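Local coordinates for hypothetical protein Atu0492 (PDB 2GMY) that is of unknown function but, as an AhpD-like member of the carboxymuconolactone decarboxylase family, probably serves in antioxidant defence, at the interface of chains A and B. Coordinates in Å, arbitrary orientation; residue numbers count along the deposited sequence, not the author numbering. Chains: chain A/B, Hypothetical protein Atu0492.

The interface of chains A and B. Residues chain A 49, 52-53, 57, 144; chain B 67, 71, 80.
The imidazole of A:His144 takes B:Val80 at its edge: methyl CG2 lies in the ring plane, 3.5 Å from CE1. One ring face rests on A:Asp53, whose CB stands 3.6 Å above the plane, toward the rim. CG of the histidine sits between its backbone N and carbonyl carbon (chi1 69°), which swings the ring over the aspartate while NE2 points to B:Leu71. The B:Gln67 side chain runs past the histidine in the opposite direction, its amide plane steeply inclined to the ring.

At the polar end, the A:Asp53 carboxylate and the B:Gln67 amide are turned 51° apart. Carboxylate OD1 is placed 2.7 Å from OE1 of the glutamine, too close for two acceptors. The modelled amide orientation is therefore doubtful; with O and N exchanged, it could donate a hydrogen bond to OD1. The other oxygen, OD2, forms a salt bridge and hydrogen bond with A:Lys57 NZ at 2.8 Å, on the syn side but 24° out of the carboxylate plane. This should steady the carboxylate.

B:Leu71 supplies the apolar end: CD1 reaches A:Ala49 CB at 3.9 Å and brushes A:Val52 CG1.

The first four chain A residues line helix 49-61. A:Ala49 is inside the CXXC motif typical of AhpD proteins, so this patch borders the likely redox site. A:His144 follows helix 117-139. B:Gln67 is in helix 66-70, B:Leu71 directly follows it, and B:Val80 precedes helix 83-96. The patch belongs to a two-fold symmetric contact between identical chains of a six-copy assembly; the structure alone does not show whether this forms in the cell.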
loop_
_atom_site.group_PDB
_atom_site.type_symbol
_atom_site.label_atom_id
_atom_site.label_comp_id
_atom_site.label_asym_id
_atom_site.label_seq_id
_atom_site.Cartn_x
_atom_site.Cartn_y
_atom_site.Cartn_z
ATOM N N ALA A 49 -11.870 -17.385 3.533
ATOM C CA ALA A 49 -12.998 -18.103 2.916
ATOM C C ALA A 49 -13.693 -19.015 3.920
ATOM O O ALA A 49 -14.929 -19.105 3.940
ATOM C CB ALA A 49 -12.534 -18.904 1.716
ATOM N N VAL A 52 -15.817 -16.698 5.987
ATOM C CA VAL A 52 -16.886 -16.097 5.183
ATOM C C VAL A 52 -17.995 -17.117 4.923
ATOM O O VAL A 52 -19.166 -16.824 5.104
ATOM C CB VAL A 52 -16.370 -15.494 3.854
ATOM C CG1 VAL A 52 -17.539 -15.107 2.937
ATOM C CG2 VAL A 52 -15.485 -14.270 4.139
ATOM N N ASP A 53 -17.609 -18.325 4.540
ATOM C CA ASP A 53 -18.597 -19.372 4.270
ATOM C C ASP A 53 -19.490 -19.589 5.487
ATOM O O ASP A 53 -20.720 -19.632 5.364
ATOM C CB ASP A 53 -17.922 -20.685 3.891
ATOM C CG ASP A 53 -18.927 -21.748 3.454
ATOM O OD1 ASP A 53 -19.619 -21.512 2.444
ATOM O OD2 ASP A 53 -18.998 -22.809 4.115
ATOM N N LYS A 57 -23.628 -18.222 6.061
ATOM C CA LYS A 57 -24.673 -19.189 6.439
ATOM C C LYS A 57 -25.358 -18.787 7.740
ATOM O O LYS A 57 -26.589 -18.869 7.850
ATOM C CB LYS A 57 -24.090 -20.599 6.525
ATOM C CG LYS A 57 -23.792 -21.187 5.143
ATOM C CD LYS A 57 -22.859 -22.383 5.216
ATOM C CE LYS A 57 -22.580 -22.933 3.835
ATOM N NZ LYS A 57 -21.555 -24.028 3.863
ATOM N N HIS A 144 -13.446 -24.974 3.948
ATOM C CA HIS A 144 -14.896 -24.971 4.208
ATOM C C HIS A 144 -15.591 -26.047 3.375
ATOM O O HIS A 144 -15.070 -26.441 2.329
ATOM C CB HIS A 144 -15.543 -23.578 4.003
ATOM C CG HIS A 144 -15.591 -23.110 2.578
ATOM N ND1 HIS A 144 -16.542 -23.548 1.677
ATOM C CD2 HIS A 144 -14.833 -22.205 1.912
ATOM C CE1 HIS A 144 -16.355 -22.951 0.511
ATOM N NE2 HIS A 144 -15.328 -22.126 0.629
ATOM N N GLN B 67 -22.945 -20.211 -2.851
ATOM C CA GLN B 67 -21.538 -20.262 -2.422
ATOM C C GLN B 67 -20.584 -19.682 -3.465
ATOM O O GLN B 67 -19.679 -18.913 -3.129
ATOM C CB GLN B 67 -21.099 -21.686 -2.085
ATOM C CG GLN B 67 -21.117 -22.021 -0.621
ATOM C CD GLN B 67 -20.466 -23.367 -0.337
ATOM O OE1 GLN B 67 -19.998 -23.620 0.770
ATOM N NE2 GLN B 67 -20.430 -24.241 -1.349
ATOM N N LEU B 71 -18.630 -16.397 -2.068
ATOM C CA LEU B 71 -17.200 -16.600 -1.779
ATOM C C LEU B 71 -16.247 -15.872 -2.733
ATOM O O LEU B 71 -15.012 -15.968 -2.596
ATOM C CB LEU B 71 -16.865 -18.099 -1.733
ATOM C CG LEU B 71 -17.123 -18.840 -0.403
ATOM C CD1 LEU B 71 -16.223 -18.316 0.723
ATOM C CD2 LEU B 71 -18.573 -18.766 0.025
ATOM N N VAL B 80 -14.357 -23.828 -3.613
ATOM C CA VAL B 80 -15.502 -23.846 -4.536
ATOM C C VAL B 80 -15.056 -23.806 -6.003
ATOM O O VAL B 80 -15.638 -24.484 -6.851
ATOM C CB VAL B 80 -16.496 -22.692 -4.239
ATOM C CG1 VAL B 80 -17.559 -22.565 -5.346
ATOM C CG2 VAL B 80 -17.149 -22.904 -2.887
#